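Single-strand binding protein (Thermus aquaticus, PDB 2FXQ) binds single-stranded DNA, and probably recruits partner proteins to it during DNA replication, recombination and repair. Local coordinates at residues A[29-34]-A[55-60]; A[73-78]-A[105-110]; A[138-143]-A[188-193]. All coordinates share one frame; numbering follows the deposited sequence.

Contact 1: residues A[29-34]-A[55-60]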
loop_
_atom_site.group_PDB
_atom_site.type_symbol
_atom_site.label_atom_id
_atom_site.label_comp_id
_atom_site.label_asym_id
_atom_site.label_seq_id
_atom_site.Cartn_x
_atom_site.Cartn_y
_atom_site.Cartn_z
ATOM N N ILE A 29 -24.390 10.411 5.425
ATOM C CA ILE A 29 -23.189 10.100 6.221
ATOM C C ILE A 29 -23.343 8.635 6.595
ATOM O O ILE A 29 -24.392 8.250 7.183
ATOM C CB ILE A 29 -23.154 10.940 7.512
ATOM C CG1 ILE A 29 -22.980 12.397 7.224
ATOM C CG2 ILE A 29 -21.904 10.627 8.368
ATOM C CD1 ILE A 29 -23.393 13.254 8.457
ATOM N N LEU A 30 -22.319 7.833 6.283
ATOM C CA LEU A 30 -22.294 6.435 6.717
ATOM C C LEU A 30 -20.977 6.221 7.462
ATOM O O LEU A 30 -19.920 6.270 6.866
ATOM C CB LEU A 30 -22.392 5.485 5.527
ATOM C CG LEU A 30 -22.641 3.988 5.921
ATOM C CD1 LEU A 30 -24.056 3.840 6.573
ATOM C CD2 LEU A 30 -22.551 3.103 4.693
ATOM N N ASP A 31 -21.055 6.101 8.783
ATOM C CA ASP A 31 -19.866 5.911 9.598
ATOM C C ASP A 31 -19.656 4.437 9.854
ATOM O O ASP A 31 -20.572 3.784 10.331
ATOM C CB ASP A 31 -20.023 6.639 10.918
ATOM C CG ASP A 31 -19.766 8.118 10.807
ATOM O OD1 ASP A 31 -18.979 8.567 9.947
ATOM O OD2 ASP A 31 -20.308 8.933 11.563
ATOM N N LEU A 32 -18.466 3.905 9.536
ATOM C CA LEU A 32 -18.152 2.495 9.790
ATOM C C LEU A 32 -17.176 2.411 10.922
ATOM O O LEU A 32 -16.213 3.201 10.959
ATOM C CB LEU A 32 -17.418 1.913 8.584
ATOM C CG LEU A 32 -17.988 2.108 7.170
ATOM C CD1 LEU A 32 -17.251 1.316 6.179
ATOM C CD2 LEU A 32 -19.451 1.775 7.072
ATOM N N ASN A 33 -17.362 1.454 11.827
ATOM C CA ASN A 33 -16.370 1.252 12.844
ATOM C C ASN A 33 -15.645 -0.055 12.488
ATOM O O ASN A 33 -16.274 -1.137 12.455
ATOM C CB ASN A 33 -16.992 1.232 14.253
ATOM C CG ASN A 33 -17.487 2.614 14.669
ATOM O OD1 ASN A 33 -16.680 3.525 14.850
ATOM N ND2 ASN A 33 -18.796 2.776 14.814
ATOM N N LEU A 34 -14.371 0.077 12.117
ATOM C CA LEU A 34 -13.577 -1.111 11.664
ATOM C C LEU A 34 -12.552 -1.548 12.691
ATOM O O LEU A 34 -12.051 -0.726 13.486
ATOM C CB LEU A 34 -12.827 -0.873 10.342
ATOM C CG LEU A 34 -13.720 -0.640 9.118
ATOM C CD1 LEU A 34 -12.779 -0.429 7.953
ATOM C CD2 LEU A 34 -14.694 -1.817 8.809
ATOM N N ARG A 55 -12.423 4.615 12.949
ATOM C CA ARG A 55 -13.630 5.099 12.318
ATOM C C ARG A 55 -13.372 5.446 10.868
ATOM O O ARG A 55 -12.343 6.036 10.528
ATOM C CB ARG A 55 -14.154 6.328 13.038
ATOM C CG ARG A 55 -15.386 6.936 12.323
ATOM C CD ARG A 55 -16.725 6.349 12.764
ATOM N NE ARG A 55 -17.434 7.302 13.619
ATOM C CZ ARG A 55 -17.955 7.021 14.804
ATOM N NH1 ARG A 55 -17.864 5.805 15.318
ATOM N NH2 ARG A 55 -18.579 7.971 15.489
ATOM N N VAL A 56 -14.278 5.032 10.004
ATOM C CA VAL A 56 -14.191 5.373 8.592
ATOM C C VAL A 56 -15.507 6.068 8.238
ATOM O O VAL A 56 -16.599 5.465 8.390
ATOM C CB VAL A 56 -13.996 4.119 7.719
ATOM C CG1 VAL A 56 -14.050 4.455 6.190
ATOM C CG2 VAL A 56 -12.601 3.490 8.022
ATOM N N ARG A 57 -15.393 7.258 7.674
ATOM C CA ARG A 57 -16.601 7.980 7.272
ATOM C C ARG A 57 -16.770 8.012 5.748
ATOM O O ARG A 57 -15.845 8.457 5.035
ATOM C CB ARG A 57 -16.485 9.419 7.763
ATOM C CG ARG A 57 -17.662 10.304 7.317
ATOM C CD ARG A 57 -17.754 11.563 8.175
ATOM N NE ARG A 57 -18.378 11.206 9.461
ATOM C CZ ARG A 57 -18.751 12.102 10.376
ATOM N NH1 ARG A 57 -18.510 13.388 10.184
ATOM N NH2 ARG A 57 -19.352 11.720 11.476
ATOM N N LEU A 58 -17.955 7.576 5.281
ATOM C CA LEU A 58 -18.395 7.831 3.907
ATOM C C LEU A 58 -19.340 8.956 3.894
ATOM O O LEU A 58 -20.288 9.033 4.738
ATOM C CB LEU A 58 -19.126 6.589 3.328
ATOM C CG LEU A 58 -18.291 5.313 3.058
ATOM C CD1 LEU A 58 -17.447 4.844 4.248
ATOM C CD2 LEU A 58 -19.236 4.178 2.606
ATOM N N LEU A 59 -19.124 9.839 2.945
ATOM C CA LEU A 59 -20.062 10.971 2.783
ATOM C C LEU A 59 -20.631 11.038 1.407
ATOM O O LEU A 59 -19.899 10.795 0.456
ATOM C CB LEU A 59 -19.295 12.270 2.969
ATOM C CG LEU A 59 -18.986 12.856 4.332
ATOM C CD1 LEU A 59 -18.401 14.287 4.110
ATOM C CD2 LEU A 59 -20.237 12.994 5.182
ATOM N N GLY A 60 -21.903 11.455 1.258
ATOM C CA GLY A 60 -22.452 11.727 -0.058
ATOM C C GLY A 60 -22.679 10.403 -0.817
ATOM O O GLY A 60 -23.234 9.459 -0.283
#

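Contact 2: residues A[73-78]-A[105-110]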
loop_
_atom_site.group_PDB
_atom_site.type_symbol
_atom_site.label_atom_id
_atom_site.label_comp_id
_atom_site.label_asym_id
_atom_site.label_seq_id
_atom_site.Cartn_x
_atom_site.Cartn_y
_atom_site.Cartn_z
ATOM N N GLY A 73 -19.571 -7.484 11.439
ATOM C CA GLY A 73 -18.854 -8.731 11.175
ATOM C C GLY A 73 -18.293 -8.803 9.752
ATOM O O GLY A 73 -17.472 -9.658 9.446
ATOM N N GLN A 74 -18.743 -7.916 8.873
ATOM C CA GLN A 74 -18.346 -7.982 7.474
ATOM C C GLN A 74 -16.992 -7.334 7.304
ATOM O O GLN A 74 -16.728 -6.267 7.875
ATOM C CB GLN A 74 -19.342 -7.192 6.581
ATOM C CG GLN A 74 -19.083 -7.411 5.032
ATOM C CD GLN A 74 -20.264 -6.932 4.182
ATOM O OE1 GLN A 74 -21.204 -6.332 4.702
ATOM N NE2 GLN A 74 -20.190 -7.175 2.863
ATOM N N LEU A 75 -16.181 -7.936 6.462
ATOM C CA LEU A 75 -14.882 -7.376 6.049
ATOM C C LEU A 75 -15.102 -6.312 4.976
ATOM O O LEU A 75 -15.893 -6.513 4.026
ATOM C CB LEU A 75 -14.051 -8.508 5.443
ATOM C CG LEU A 75 -12.570 -8.683 5.641
ATOM C CD1 LEU A 75 -12.222 -8.691 7.140
ATOM C CD2 LEU A 75 -12.149 -10.036 4.941
ATOM N N ILE A 76 -14.343 -5.217 5.093
ATOM C CA ILE A 76 -14.480 -4.076 4.198
ATOM C C ILE A 76 -13.065 -3.639 3.792
ATOM O O ILE A 76 -12.172 -3.490 4.628
ATOM C CB ILE A 76 -15.204 -2.877 4.893
ATOM C CG1 ILE A 76 -16.533 -3.266 5.583
ATOM C CG2 ILE A 76 -15.385 -1.729 3.945
ATOM C CD1 ILE A 76 -17.705 -3.670 4.620
ATOM N N PHE A 77 -12.896 -3.392 2.506
ATOM C CA PHE A 77 -11.677 -2.771 2.001
ATOM C C PHE A 77 -11.953 -1.277 1.799
ATOM O O PHE A 77 -12.988 -0.881 1.276
ATOM C CB PHE A 77 -11.310 -3.450 0.633
ATOM C CG PHE A 77 -10.201 -2.759 -0.106
ATOM C CD1 PHE A 77 -8.962 -2.755 0.418
ATOM C CD2 PHE A 77 -10.419 -2.127 -1.319
ATOM C CE1 PHE A 77 -7.867 -2.119 -0.262
ATOM C CE2 PHE A 77 -9.353 -1.500 -2.038
ATOM C CZ PHE A 77 -8.079 -1.521 -1.505
ATOM N N VAL A 78 -11.047 -0.420 2.273
ATOM C CA VAL A 78 -11.250 1.027 2.237
ATOM C C VAL A 78 -10.013 1.656 1.618
ATOM O O VAL A 78 -8.904 1.246 1.944
ATOM C CB VAL A 78 -11.304 1.557 3.736
ATOM C CG1 VAL A 78 -11.457 3.057 3.739
ATOM C CG2 VAL A 78 -12.423 0.846 4.496
ATOM N N ASP A 105 -15.047 -1.245 -0.739
ATOM C CA ASP A 105 -15.541 -2.452 -1.435
ATOM C C ASP A 105 -15.745 -3.469 -0.347
ATOM O O ASP A 105 -14.782 -3.984 0.236
ATOM C CB ASP A 105 -14.476 -2.963 -2.418
ATOM C CG ASP A 105 -14.335 -2.092 -3.654
ATOM O OD1 ASP A 105 -13.224 -1.558 -3.885
ATOM O OD2 ASP A 105 -15.261 -1.917 -4.477
ATOM N N PRO A 106 -16.991 -3.733 0.027
ATOM C CA PRO A 106 -17.294 -4.786 0.970
ATOM C C PRO A 106 -16.840 -6.134 0.425
ATOM O O PRO A 106 -16.899 -6.352 -0.797
ATOM C CB PRO A 106 -18.848 -4.723 1.027
ATOM C CG PRO A 106 -19.178 -3.381 0.578
ATOM C CD PRO A 106 -18.207 -3.017 -0.446
ATOM N N LEU A 107 -16.456 -7.063 1.281
ATOM C CA LEU A 107 -15.836 -8.290 0.851
ATOM C C LEU A 107 -16.676 -9.416 1.413
ATOM O O LEU A 107 -17.395 -9.196 2.405
ATOM C CB LEU A 107 -14.432 -8.432 1.397
ATOM C CG LEU A 107 -13.562 -7.203 1.067
ATOM C CD1 LEU A 107 -12.150 -7.325 1.755
ATOM C CD2 LEU A 107 -13.339 -7.201 -0.484
ATOM N N GLU A 108 -16.597 -10.597 0.777
ATOM C CA GLU A 108 -17.311 -11.772 1.261
ATOM C C GLU A 108 -16.727 -12.407 2.493
ATOM O O GLU A 108 -17.468 -12.923 3.333
ATOM C CB GLU A 108 -17.470 -12.775 0.137
ATOM C CG GLU A 108 -18.404 -12.150 -0.876
ATOM C CD GLU A 108 -18.627 -13.012 -2.106
ATOM O OE1 GLU A 108 -19.209 -12.490 -3.086
ATOM O OE2 GLU A 108 -18.241 -14.199 -2.086
ATOM N N GLY A 109 -15.419 -12.371 2.631
ATOM C CA GLY A 109 -14.801 -12.562 3.947
ATOM C C GLY A 109 -15.230 -13.846 4.668
ATOM O O GLY A 109 -15.420 -13.861 5.902
ATOM N N ARG A 110 -15.400 -14.911 3.877
ATOM C CA ARG A 110 -15.808 -16.226 4.363
ATOM C C ARG A 110 -14.617 -17.205 4.512
ATOM O O ARG A 110 -13.513 -16.832 4.955
ATOM C CB ARG A 110 -16.882 -16.809 3.428
HETATM O O HOH W 1 -17.139 -10.431 5.109
#

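Contact 3: residues A[138-143]-A[188-193]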
loop_
_atom_site.group_PDB
_atom_site.type_symbol
_atom_site.label_atom_id
_atom_site.label_comp_id
_atom_site.label_asym_id
_atom_site.label_seq_id
_atom_site.Cartn_x
_atom_site.Cartn_y
_atom_site.Cartn_z
ATOM N N THR A 138 6.495 20.211 11.011
ATOM C CA THR A 138 6.039 21.504 11.558
ATOM C C THR A 138 6.889 21.978 12.724
ATOM O O THR A 138 6.755 23.107 13.138
ATOM C CB THR A 138 4.564 21.433 12.000
ATOM O OG1 THR A 138 4.405 20.345 12.909
ATOM C CG2 THR A 138 3.670 21.028 10.841
ATOM N N ARG A 139 7.767 21.129 13.256
ATOM C CA ARG A 139 8.631 21.498 14.372
ATOM C C ARG A 139 9.766 20.533 14.405
ATOM O O ARG A 139 9.691 19.491 13.771
ATOM C CB ARG A 139 7.879 21.447 15.707
ATOM C CG ARG A 139 7.283 20.108 15.978
ATOM C CD ARG A 139 6.244 20.155 17.078
ATOM N NE ARG A 139 5.839 18.772 17.270
ATOM C CZ ARG A 139 4.671 18.265 16.921
ATOM N NH1 ARG A 139 3.704 19.035 16.415
ATOM N NH2 ARG A 139 4.452 16.986 17.128
ATOM N N ASP A 140 10.814 20.863 15.123
ATOM C CA ASP A 140 11.900 19.893 15.325
ATOM C C ASP A 140 11.389 18.605 15.994
ATOM O O ASP A 140 10.508 18.639 16.839
ATOM C CB ASP A 140 13.011 20.484 16.186
ATOM C CG ASP A 140 13.802 21.520 15.440
ATOM O OD1 ASP A 140 14.703 22.140 16.043
ATOM O OD2 ASP A 140 13.575 21.769 14.230
ATOM N N PRO A 141 11.932 17.471 15.613
ATOM C CA PRO A 141 11.538 16.204 16.271
ATOM C C PRO A 141 12.092 16.262 17.688
ATOM O O PRO A 141 13.145 16.821 17.916
ATOM C CB PRO A 141 12.275 15.153 15.458
ATOM C CG PRO A 141 13.469 15.874 14.969
ATOM C CD PRO A 141 12.964 17.281 14.585
ATOM N N ASP A 142 11.390 15.715 18.659
ATOM C CA ASP A 142 12.033 15.654 19.954
ATOM C C ASP A 142 12.266 14.189 20.383
ATOM O O ASP A 142 11.351 13.525 20.767
ATOM C CB ASP A 142 11.262 16.494 20.976
ATOM C CG ASP A 142 12.018 16.659 22.263
ATOM O OD1 ASP A 142 11.428 16.348 23.318
ATOM O OD2 ASP A 142 13.208 17.067 22.308
ATOM N N LEU A 143 13.487 13.683 20.238
ATOM C CA LEU A 143 13.753 12.282 20.563
ATOM C C LEU A 143 13.569 12.064 22.065
ATOM O O LEU A 143 14.062 12.893 22.866
ATOM C CB LEU A 143 15.181 11.925 20.194
ATOM C CG LEU A 143 15.667 10.471 20.346
ATOM C CD1 LEU A 143 14.769 9.515 19.522
ATOM C CD2 LEU A 143 17.120 10.436 19.826
ATOM N N GLU A 188 17.482 13.483 13.269
ATOM C CA GLU A 188 18.390 14.376 12.505
ATOM C C GLU A 188 17.608 15.401 11.685
ATOM O O GLU A 188 18.196 16.304 11.128
ATOM C CB GLU A 188 19.270 13.596 11.496
ATOM C CG GLU A 188 19.986 12.350 11.995
ATOM C CD GLU A 188 20.112 11.255 10.906
ATOM O OE1 GLU A 188 19.391 11.314 9.859
ATOM O OE2 GLU A 188 20.940 10.322 11.098
ATOM N N LEU A 189 16.294 15.205 11.555
ATOM C CA LEU A 189 15.459 16.107 10.759
ATOM C C LEU A 189 15.187 17.397 11.563
ATOM O O LEU A 189 15.429 17.407 12.761
ATOM C CB LEU A 189 14.137 15.387 10.475
ATOM C CG LEU A 189 14.126 14.019 9.699
ATOM C CD1 LEU A 189 12.806 13.217 9.969
ATOM C CD2 LEU A 189 14.225 14.332 8.258
ATOM N N ARG A 190 14.658 18.442 10.920
ATOM C CA ARG A 190 14.405 19.731 11.579
ATOM C C ARG A 190 13.117 20.282 11.007
ATOM O O ARG A 190 12.705 19.862 9.944
ATOM C CB ARG A 190 15.570 20.683 11.252
ATOM C CG ARG A 190 16.953 20.279 11.874
ATOM C CD ARG A 190 16.991 20.374 13.423
ATOM N NE ARG A 190 18.291 20.061 14.018
ATOM C CZ ARG A 190 18.686 18.836 14.391
ATOM N NH1 ARG A 190 17.868 17.798 14.254
ATOM N NH2 ARG A 190 19.900 18.639 14.908
ATOM N N LYS A 191 12.504 21.240 11.696
ATOM C CA LYS A 191 11.277 21.860 11.240
ATOM C C LYS A 191 11.469 22.298 9.796
ATOM O O LYS A 191 12.556 22.811 9.436
ATOM C CB LYS A 191 11.002 23.104 12.158
ATOM C CG LYS A 191 9.924 24.056 11.661
ATOM C CD LYS A 191 9.914 25.346 12.562
ATOM C CE LYS A 191 8.518 25.884 12.661
ATOM N NZ LYS A 191 8.558 27.222 13.346
ATOM N N GLY A 192 10.470 22.048 8.956
ATOM C CA GLY A 192 10.571 22.397 7.548
ATOM C C GLY A 192 10.956 21.271 6.606
ATOM O O GLY A 192 10.585 21.332 5.439
ATOM N N ASP A 193 11.677 20.251 7.088
ATOM C CA ASP A 193 12.210 19.199 6.201
ATOM C C ASP A 193 11.042 18.406 5.608
ATOM O O ASP A 193 10.037 18.133 6.277
ATOM C CB ASP A 193 13.147 18.254 7.010
ATOM C CG ASP A 193 14.499 18.878 7.295
ATOM O OD1 ASP A 193 15.260 18.298 8.132
ATOM O OD2 ASP A 193 14.881 19.925 6.698
#

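Contact 1: residues A[29-34]-A[55-60]
From I29 opposite L59 to N33 opposite R55, two antiparallel strand segments run at 159° to each other, and L30-L58 and L32-V56 are the hydrogen-bonded pairs, L32 N reaching V56 O at 2.7 Å in a straight bond. Two of the non-hydrogen-bonded pairs, D31-R57 and N33-R55, carry the polar groups; in the third, I29 packs on L59. R57 grips D31 side-on: NE of R57 gives its hydrogen to OD1 of D31 at 2.7 Å, and NH2 of R57 to OD2 of D31 at 2.9 Å. Both oxygens use their syn lone pairs, and carboxylate and guanidinium lie only 13° from coplanar, which fixes the rotation of both groups. The R57 chain runs out extended and turns at chi3 (-78°), which brings NE alongside the carboxylate; CG2 of I29 rests over one guanidinium face. R55, bent at chi2 and chi3, lies alongside N33. Its NH1 donates to N33 OD1 at 2.6 Å, on a lone pair in the amide plane, although the two flat groups are far from coplanar. To D31 it offers charge alone, a long ion pair whose oxygen lies well out of the guanidinium plane. The two strands, 28-41 and 47-59, form a hairpin of the first OB-fold domain, and strand 97-101 continues the sheet beyond R55 and R57. The other face, with L30, L32, V56 and L58, turns into the buried interior. L30 and L58 lie side by side, their CD2 atoms 4.1 Å apart, both touching A63 and W66 of helix 61-66; L32 CD1 meets L58 CD1. L34 slants across V56, CD1 against CG2 at 3.9 Å, with L14 and L10 of strand 5-14 close by.

Contact 2: residues A[73-78]-A[105-110]
F77 and D105 close a hydrogen-bonded antiparallel pair through both backbones: F77 N donates to D105 O at 3.0 Å, and D105 N returns a bond to F77 O at 2.9 Å. Next along, I76 faces P106, whose ring nitrogen has no hydrogen to give. L107 N resumes the pairing, bonding to L75 O at 2.9 Å. Past this point the chains part, and a water takes up the spacing: it accepts from L75 N and donates to L107 O, each at 3.0 Å. The same L107 O also receives a weak bond from Q74 NE2 at 3.5 Å. With CG anti to the backbone N (chi1 -171°), the extended chain of Q74 brings NE2 close to P106 CB, while its OE1 is taken by E71 N. Apolar contacts fill in between: L107 CD1 touches F77 CB, L75 CD2 lies on G109 CA, and I76 CD1 meets P106 CB. OD1 of D105 lies at the edge of the F77 ring, 3.8 Å from CD2, the two planes 7° apart. Strand 5-14 flanks 75-84 on its far side, and the second subunit reaches P106 and E108 with backbone bonds. Strand 103-106 thus pairs antiparallel with strand 75-84 of the first OB-fold domain, at a place where the second subunit joins on.

Contact 3: residues A[138-143]-A[188-193]
Two surface loops of the second OB-fold domain meet here, the one leaving strand 129-137 and the one that leads from helix 180-186 into strand 194-207, where R190 to D193 make a type II turn. D140 joins them. Its CG, anti to the carbonyl carbon (chi1 -72°), sets OD2 in front of K191 N, which donates at 2.8 Å in a nearly straight bond that meets the oxygen almost along its C-O axis. The same OD2 is 3.4 Å from R190 CA. P141 brings CD and CG of its ring up to the carbonyl of L189, 3.1 and 3.3 Å from L189 O, while V153 and L155 of strand 151-160 pack on the proline as well. An alanine in place of P141 would probably leave a gap beside L189 O and those two side chains and let the D140 loop shift. K191 lies along the first loop, CB 3.6 Å from R139 CA and CE 3.3 Å from T138 O. The R139 guanidinium leads off to a salt bridge with E175. On the turn side, D193 OD1 accepts from R190 N from above its carboxylate plane, and R190 NH1 bonds to L189 O and to S187 O. D140 OD1 comes no closer than 4.6 Å to R190 NE, so opposite charges are near without touching; one carboxylate-to-backbone bond is the sole hydrogen bond across the contact, with packing of P141 and K191 around it, and the arginine charge would probably add only a diffuse attraction.

Contacts 1 and 2 are partly buried and hold strands of the same sheet system in the first OB-fold domain; contact 3 lies at the surface of the second, its centre 33 Å from that of contact 1 and 39 Å from that of contact 2. The first two touch: L34 and V56 pack on V78, and L32 and L34 on I76, so their apolar faces share one interior. Both rest on strand pairing, but contact 1 adds a salt-bridge network on its outer face, whereas contact 2 ends in a water bridge and a weak amide bond beside the second subunit. Contact 3 joins loops by a single hydrogen bond, and no other subunit touches it.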